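Local atomic coordinates of tungstate ABC transporter, periplasmic tungstate-binding protein (PDB entry 3LR1), a protein that probably captures tungstate in the periplasm and hands it to an ABC transporter for import into the cell. Residues L7-T12 / M218-Y223; G44-L49 / V58-R63. One frame throughout, in Å; residues are numbered along the deposited sequence.

Both contacts lie in the interior and lean on one sheet, in which strands 6-12 and 57-60 are parallel neighbours, but they occupy its two faces. In contact 1, L7 and M9 of the first strand meet helix 214-224; in contact 2, V58 and V60 of the second meet helix 43-51, while F59 turns the other way. The chemistry across each is apolar: leucine against leucine, with a selenomethionine beside them, in contact 1, small and branched groups in the more extensive contact 2. Polar links join the two: probable hydrogen bonds run from T11 OG1 to F59 O (2.7 Å) and S10 OG to A46 O (2.8 Å). Along the chain, contact 2 lies within the loop closed by contact 1.

Contact 1 of 2, residues L7-T12 / M218-Y223; sequences LKMSTT and MKLIDY
L7 and L220 meet through their CD2 methyls, 3.7 Å apart, with the two side chains running obliquely to one another. The L7 methyl also reaches the base of its partner, since L7 CD2 lies 3.9 Å from L220 CB, so one branch of L7 covers both the stem and one branch of L220. Both leucines adopt the same extended conformation, CG opposite the backbone N (chi1 176° in L7, -178° in L220), and each projects from its backbone toward the other; this spans the gap between the CA atoms of L7 and L220, 9.1 Å apart. M9, present as selenomethionine, adds a looser touch: its SE stands 4.2 Å from L220 CD2. A chain extended at its first two torsions carries the selenium that far from the strand, and L220 thus meets residues two apart on strand 6-12. F28 of helix 20-32 also packs on L220, and L21 of that helix on M9, so two helices cover this face. This is the layered alpha/beta packing of a lobe of the periplasmic-binding-protein fold, in which a helix close in the chain and one from near the C-terminus cover a face of the sheet.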
ATOM      1  N   LEU A   7     -12.950  16.165   5.981  1.00 16.49           N
ATOM      2  CA  LEU A   7     -11.763  15.627   6.647  1.00 16.71           C
ATOM      3  C   LEU A   7     -10.884  15.215   5.499  1.00 16.14           C
ATOM      4  O   LEU A   7     -11.360  14.523   4.596  1.00 17.89           O
ATOM      5  CB  LEU A   7     -12.168  14.374   7.443  1.00 16.65           C
ATOM      6  CG  LEU A   7     -11.045  13.627   8.134  1.00 17.43           C
ATOM      7  CD1 LEU A   7     -10.474  14.449   9.277  1.00 18.73           C
ATOM      8  CD2 LEU A   7     -11.612  12.247   8.625  1.00 18.57           C
ATOM      9  N   LYS A   8      -9.609  15.575   5.551  1.00 15.09           N
ATOM     10  CA  LYS A   8      -8.637  15.288   4.455  1.00 14.44           C
ATOM     11  C   LYS A   8      -7.706  14.168   4.904  1.00 13.31           C
ATOM     12  O   LYS A   8      -7.157  14.209   5.960  1.00 13.05           O
ATOM     13  CB  LYS A   8      -7.832  16.524   4.158  1.00 14.70           C
ATOM     14  CG  LYS A   8      -8.695  17.579   3.361  1.00 19.68           C
ATOM     15  CD  LYS A   8      -7.772  18.645   2.770  1.00 23.07           C
ATOM     16  CE  LYS A   8      -7.565  19.765   3.732  1.00 26.97           C
ATOM     17  NZ  LYS A   8      -6.462  20.743   3.220  1.00 30.24           N
HETATM   18  N   MSE A   9      -7.619  13.129   4.132  1.00 13.43           N
HETATM   19  CA  MSE A   9      -6.757  12.005   4.389  1.00 13.27           C
HETATM   20  C   MSE A   9      -5.750  11.867   3.240  1.00 13.48           C
HETATM   21  O   MSE A   9      -6.119  11.728   2.057  1.00 13.05           O
HETATM   22  CB  MSE A   9      -7.570  10.726   4.493  1.00 15.42           C
HETATM   23  CG  MSE A   9      -6.778   9.493   4.700  1.00 21.23           C
HETATM   24 SE   MSE A   9      -8.038   7.999   4.935  1.00 43.18          SE
HETATM   25  CE  MSE A   9      -7.900   7.490   3.189  1.00 33.15           C
ATOM     26  N   SER A  10      -4.475  11.842   3.573  1.00 13.74           N
ATOM     27  CA  SER A  10      -3.474  11.495   2.543  1.00 12.94           C
ATOM     28  C   SER A  10      -3.226   9.998   2.599  1.00 12.96           C
ATOM     29  O   SER A  10      -3.242   9.377   3.678  1.00 12.58           O
ATOM     30  CB  SER A  10      -2.147  12.252   2.674  1.00 12.69           C
ATOM     31  OG  SER A  10      -1.482  11.853   3.847  1.00 12.34           O
ATOM     32  N   THR A  11      -3.018   9.439   1.421  1.00 12.20           N
ATOM     33  CA  THR A  11      -2.756   7.998   1.233  1.00 13.84           C
ATOM     34  C   THR A  11      -1.955   7.788  -0.031  1.00 14.48           C
ATOM     35  O   THR A  11      -1.522   8.763  -0.690  1.00 13.70           O
ATOM     36  CB  THR A  11      -4.031   7.167   1.246  1.00 13.38           C
ATOM     37  OG1 THR A  11      -3.728   5.760   1.411  1.00 16.76           O
ATOM     38  CG2 THR A  11      -4.932   7.390   0.073  1.00 12.94           C
ATOM     39  N   THR A  12      -1.698   6.549  -0.384  1.00 17.43           N
ATOM     40  CA  THR A  12      -0.982   6.351  -1.627  1.00 19.76           C
ATOM     41  C   THR A  12      -1.913   5.946  -2.756  1.00 22.32           C
ATOM     42  O   THR A  12      -3.008   5.414  -2.522  1.00 21.91           O
ATOM     43  CB  THR A  12       0.104   5.298  -1.507  1.00 19.47           C
ATOM     44  OG1 THR A  12      -0.522   4.062  -1.331  1.00 21.97           O
ATOM     45  CG2 THR A  12       1.053   5.590  -0.373  1.00 16.68           C
HETATM   46  N   MSE A 218      -9.790  11.502  14.876  1.00 14.97           N
HETATM   47  CA  MSE A 218      -9.819  10.470  15.894  1.00 15.31           C
HETATM   48  C   MSE A 218     -11.092   9.586  15.750  1.00 16.60           C
HETATM   49  O   MSE A 218     -11.038   8.348  15.935  1.00 15.16           O
HETATM   50  CB  MSE A 218      -9.649  11.102  17.249  1.00 16.22           C
HETATM   51  CG  MSE A 218      -8.205  11.570  17.546  1.00 16.03           C
HETATM   52 SE   MSE A 218      -6.819  10.189  17.306  1.00 23.57          SE
HETATM   53  CE  MSE A 218      -7.112   9.630  15.456  1.00 33.22           C
ATOM     54  N   LYS A 219     -12.195  10.203  15.334  1.00 17.12           N
ATOM     55  CA  LYS A 219     -13.394   9.406  15.064  1.00 17.70           C
ATOM     56  C   LYS A 219     -13.205   8.465  13.930  1.00 17.09           C
ATOM     57  O   LYS A 219     -13.649   7.313  13.997  1.00 15.74           O
ATOM     58  CB  LYS A 219     -14.583  10.266  14.860  1.00 18.45           C
ATOM     59  CG  LYS A 219     -15.133  10.832  16.161  1.00 21.40           C
ATOM     60  CD  LYS A 219     -16.076  11.996  15.861  1.00 25.47           C
ATOM     61  CE  LYS A 219     -16.822  12.426  17.089  1.00 28.07           C
ATOM     62  NZ  LYS A 219     -17.402  13.800  16.844  1.00 32.42           N
ATOM     63  N   LEU A 220     -12.506   8.944  12.890  1.00 16.67           N
ATOM     64  CA  LEU A 220     -12.195   8.107  11.764  1.00 15.87           C
ATOM     65  C   LEU A 220     -11.346   6.920  12.169  1.00 16.27           C
ATOM     66  O   LEU A 220     -11.649   5.764  11.775  1.00 15.06           O
ATOM     67  CB  LEU A 220     -11.577   8.883  10.614  1.00 14.88           C
ATOM     68  CG  LEU A 220     -11.273   8.018   9.385  1.00 12.14           C
ATOM     69  CD1 LEU A 220     -12.588   7.461   8.688  1.00 12.21           C
ATOM     70  CD2 LEU A 220     -10.415   8.798   8.356  1.00 13.29           C
ATOM     71  N   ILE A 221     -10.296   7.170  12.956  1.00 17.51           N
ATOM     72  CA  ILE A 221      -9.425   6.093  13.345  1.00 16.84           C
ATOM     73  C   ILE A 221     -10.188   5.056  14.206  1.00 15.69           C
ATOM     74  O   ILE A 221     -10.028   3.855  14.025  1.00 15.24           O
ATOM     75  CB  ILE A 221      -8.173   6.614  14.115  1.00 16.64           C
ATOM     76  CG1 ILE A 221      -7.302   7.448  13.138  1.00 16.85           C
ATOM     77  CG2 ILE A 221      -7.423   5.398  14.701  1.00 16.32           C
ATOM     78  CD1 ILE A 221      -6.046   8.174  13.776  1.00 17.01           C
ATOM     79  N   ASP A 222     -11.009   5.523  15.113  1.00 17.19           N
ATOM     80  CA  ASP A 222     -11.858   4.646  15.961  1.00 18.32           C
ATOM     81  C   ASP A 222     -12.783   3.785  15.102  1.00 17.74           C
ATOM     82  O   ASP A 222     -13.011   2.607  15.372  1.00 18.60           O
ATOM     83  CB  ASP A 222     -12.687   5.487  16.961  1.00 19.37           C
ATOM     84  CG  ASP A 222     -11.822   6.115  18.119  1.00 25.09           C
ATOM     85  OD1 ASP A 222     -10.660   5.700  18.338  1.00 28.80           O
ATOM     86  OD2 ASP A 222     -12.318   7.029  18.834  1.00 32.56           O
ATOM     87  N   TYR A 223     -13.277   4.413  14.039  1.00 17.62           N
ATOM     88  CA  TYR A 223     -14.196   3.765  13.119  1.00 16.78           C
ATOM     89  C   TYR A 223     -13.535   2.662  12.345  1.00 15.49           C
ATOM     90  O   TYR A 223     -14.045   1.545  12.305  1.00 15.72           O
ATOM     91  CB  TYR A 223     -14.925   4.777  12.205  1.00 15.72           C
ATOM     92  CG  TYR A 223     -15.580   4.075  11.016  1.00 17.29           C
ATOM     93  CD1 TYR A 223     -16.790   3.390  11.128  1.00 20.11           C
ATOM     94  CD2 TYR A 223     -14.974   4.109   9.793  1.00 16.36           C
ATOM     95  CE1 TYR A 223     -17.367   2.754  10.000  1.00 18.98           C
ATOM     96  CE2 TYR A 223     -15.528   3.465   8.691  1.00 17.64           C
ATOM     97  CZ  TYR A 223     -16.695   2.800   8.808  1.00 17.43           C
ATOM     98  OH  TYR A 223     -17.153   2.165   7.729  1.00 17.03           O
TER

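Contact 2 of 2, residues G44-L49 / V58-R63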
ATOM      1  N   GLY A  44       6.092   9.289  -0.014  1.00 15.05           N
ATOM      2  CA  GLY A  44       6.814  10.415   0.530  1.00 14.14           C
ATOM      3  C   GLY A  44       5.919  11.641   0.636  1.00 12.17           C
ATOM      4  O   GLY A  44       5.920  12.335   1.606  1.00 11.91           O
ATOM      5  N   GLN A  45       5.153  11.905  -0.408  1.00 12.07           N
ATOM      6  CA  GLN A  45       4.252  13.059  -0.461  1.00 11.53           C
ATOM      7  C   GLN A  45       3.082  12.965   0.507  1.00 11.30           C
ATOM      8  O   GLN A  45       2.658  13.984   1.099  1.00 10.61           O
ATOM      9  CB  GLN A  45       3.797  13.342  -1.912  1.00 10.89           C
ATOM     10  CG  GLN A  45       3.027  14.612  -2.083  1.00 11.03           C
ATOM     11  CD  GLN A  45       3.921  15.852  -1.945  1.00 10.53           C
ATOM     12  OE1 GLN A  45       3.954  16.471  -0.875  1.00 13.96           O
ATOM     13  NE2 GLN A  45       4.739  16.155  -3.003  1.00 10.35           N
ATOM     14  N   ALA A  46       2.624  11.748   0.766  1.00 10.98           N
ATOM     15  CA  ALA A  46       1.515  11.570   1.675  1.00 12.31           C
ATOM     16  C   ALA A  46       1.963  12.001   3.080  1.00 11.33           C
ATOM     17  O   ALA A  46       1.233  12.678   3.774  1.00 11.97           O
ATOM     18  CB  ALA A  46       0.973  10.105   1.643  1.00 13.08           C
ATOM     19  N   LEU A  47       3.203  11.679   3.462  1.00 11.37           N
ATOM     20  CA  LEU A  47       3.737  12.101   4.751  1.00 11.37           C
ATOM     21  C   LEU A  47       4.084  13.572   4.696  1.00 11.57           C
ATOM     22  O   LEU A  47       3.801  14.250   5.674  1.00 12.81           O
ATOM     23  CB  LEU A  47       4.910  11.222   5.107  1.00 11.43           C
ATOM     24  CG  LEU A  47       4.569   9.768   5.381  1.00 16.11           C
ATOM     25  CD1 LEU A  47       5.785   8.919   5.009  1.00 22.16           C
ATOM     26  CD2 LEU A  47       4.193   9.599   6.832  1.00 18.72           C
ATOM     27  N   LYS A  48       4.611  14.087   3.559  1.00 10.99           N
ATOM     28  CA  LYS A  48       4.948  15.528   3.461  1.00 11.85           C
ATOM     29  C   LYS A  48       3.697  16.414   3.664  1.00 11.33           C
ATOM     30  O   LYS A  48       3.762  17.473   4.303  1.00 11.58           O
ATOM     31  CB  LYS A  48       5.619  15.919   2.131  1.00 12.60           C
ATOM     32  CG  LYS A  48       7.018  15.506   2.017  1.00 16.91           C
ATOM     33  CD  LYS A  48       7.626  16.040   0.762  1.00 24.04           C
ATOM     34  CE  LYS A  48       9.097  15.537   0.655  1.00 26.32           C
ATOM     35  NZ  LYS A  48       9.992  16.269   1.591  1.00 28.63           N
ATOM     36  N   LEU A  49       2.563  15.952   3.159  1.00 11.23           N
ATOM     37  CA  LEU A  49       1.309  16.664   3.315  1.00 10.85           C
ATOM     38  C   LEU A  49       0.895  16.741   4.781  1.00 11.09           C
ATOM     39  O   LEU A  49       0.493  17.794   5.258  1.00 11.91           O
ATOM     40  CB  LEU A  49       0.213  16.054   2.459  1.00 10.91           C
ATOM     41  CG  LEU A  49       0.293  16.313   0.943  1.00 10.59           C
ATOM     42  CD1 LEU A  49      -0.756  15.423   0.279  1.00 11.93           C
ATOM     43  CD2 LEU A  49       0.113  17.827   0.670  1.00 12.25           C
ATOM     44  N   VAL A  58      -3.252  10.550   7.995  1.00 13.62           N
ATOM     45  CA  VAL A  58      -2.377   9.905   7.064  1.00 12.90           C
ATOM     46  C   VAL A  58      -2.634   8.427   7.143  1.00 13.56           C
ATOM     47  O   VAL A  58      -2.637   7.882   8.238  1.00 13.97           O
ATOM     48  CB  VAL A  58      -0.861  10.260   7.350  1.00 12.72           C
ATOM     49  CG1 VAL A  58       0.060   9.501   6.448  1.00 14.67           C
ATOM     50  CG2 VAL A  58      -0.626  11.767   7.215  1.00 11.21           C
ATOM     51  N   PHE A  59      -2.756   7.768   5.988  1.00 14.53           N
ATOM     52  CA  PHE A  59      -3.030   6.310   5.946  1.00 14.69           C
ATOM     53  C   PHE A  59      -2.102   5.656   4.912  1.00 15.71           C
ATOM     54  O   PHE A  59      -2.307   5.785   3.688  1.00 16.93           O
ATOM     55  CB  PHE A  59      -4.497   6.071   5.613  1.00 14.97           C
ATOM     56  CG  PHE A  59      -4.891   4.620   5.488  1.00 15.03           C
ATOM     57  CD1 PHE A  59      -4.695   3.746   6.492  1.00 17.34           C
ATOM     58  CD2 PHE A  59      -5.471   4.169   4.360  1.00 17.69           C
ATOM     59  CE1 PHE A  59      -5.133   2.414   6.416  1.00 17.72           C
ATOM     60  CE2 PHE A  59      -5.916   2.829   4.255  1.00 21.12           C
ATOM     61  CZ  PHE A  59      -5.719   1.972   5.295  1.00 21.05           C
ATOM     62  N   VAL A  60      -1.086   4.977   5.393  1.00 15.27           N
ATOM     63  CA  VAL A  60      -0.028   4.483   4.515  1.00 15.21           C
ATOM     64  C   VAL A  60       0.478   3.150   5.007  1.00 15.52           C
ATOM     65  O   VAL A  60       0.249   2.771   6.140  1.00 17.48           O
ATOM     66  CB  VAL A  60       1.172   5.443   4.417  1.00 16.18           C
ATOM     67  CG1 VAL A  60       0.774   6.787   3.690  1.00 15.89           C
ATOM     68  CG2 VAL A  60       1.796   5.690   5.777  1.00 14.84           C
ATOM     69  N   HIS A  61       1.185   2.448   4.167  1.00 18.58           N
ATOM     70  CA  HIS A  61       1.830   1.195   4.568  1.00 19.51           C
ATOM     71  C   HIS A  61       3.308   1.474   4.331  1.00 19.91           C
ATOM     72  O   HIS A  61       3.800   1.313   3.242  1.00 22.44           O
ATOM     73  CB  HIS A  61       1.333  -0.057   3.736  1.00 19.56           C
ATOM     74  CG  HIS A  61       2.067  -1.312   4.097  1.00 21.16           C
ATOM     75  ND1 HIS A  61       2.311  -1.673   5.411  1.00 24.77           N
ATOM     76  CD2 HIS A  61       2.712  -2.229   3.340  1.00 25.00           C
ATOM     77  CE1 HIS A  61       3.053  -2.771   5.439  1.00 25.29           C
ATOM     78  NE2 HIS A  61       3.311  -3.125   4.201  1.00 27.82           N
ATOM     79  N   ALA A  62       4.038   1.871   5.367  1.00 19.96           N
ATOM     80  CA  ALA A  62       5.482   2.224   5.228  1.00 20.74           C
ATOM     81  C   ALA A  62       6.016   2.395   6.630  1.00 20.24           C
ATOM     82  O   ALA A  62       6.102   3.519   7.197  1.00 21.61           O
ATOM     83  CB  ALA A  62       5.652   3.494   4.449  1.00 21.02           C
ATOM     84  N   ARG A  63       6.276   1.273   7.233  1.00 20.22           N
ATOM     85  CA  ARG A  63       6.469   1.232   8.683  1.00 22.44           C
ATOM     86  C   ARG A  63       7.587   2.174   9.198  1.00 20.78           C
ATOM     87  O   ARG A  63       7.388   2.959  10.143  1.00 20.11           O
ATOM     88  CB  ARG A  63       6.741  -0.217   9.141  1.00 23.79           C
ATOM     89  CG  ARG A  63       6.923  -0.358  10.677  1.00 31.00           C
ATOM     90  CD  ARG A  63       5.825   0.455  11.456  1.00 38.15           C
ATOM     91  NE  ARG A  63       5.020  -0.366  12.357  1.00 44.53           N
ATOM     92  CZ  ARG A  63       4.056  -1.189  11.946  1.00 49.15           C
ATOM     93  NH1 ARG A  63       3.795  -1.295  10.639  1.00 53.42           N
ATOM     94  NH2 ARG A  63       3.345  -1.909  12.819  1.00 49.20           N
TER
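Helix 44-49 and strand 58-60 run nearly antiparallel, their axes 162° apart in direction and 8.8 Å apart at closest approach. A46 and V58 are the nearest pair across the contact, with their CA atoms 6.9 Å apart. Strand 35-41, helix 43-51 and strand 57-60 follow one another in the chain, and both strands pair in parallel with strand 6-12 between them: a beta-alpha-beta crossover that skips one strand. V58 and V60 both point from the strand to the helix, with F59 between them pointing away. A46 offers its methyl to V60, CB to CG1 at 3.9 Å; the V60 torsion (chi1 -67°) sets CG1 anti to the carbonyl carbon and leaves CG2 in the crowded position between N and C. L47 starts out beside the strand, but its end bends nearer, and CD2 comes to 4.2 Å from V58 CG1, the two side chains crossing at about a right angle. The other V58 methyl, CG2, lies 4.0 Å from A46 O, a packing contact. F69 of helix 63-71 packs on both L47 and V58. Helix and strand are thus joined by dispersion and shape, and the buried A46 carbonyl finds its polar partner in S10; the V60 side chain lies about 7 Å from a bound tungsten ion.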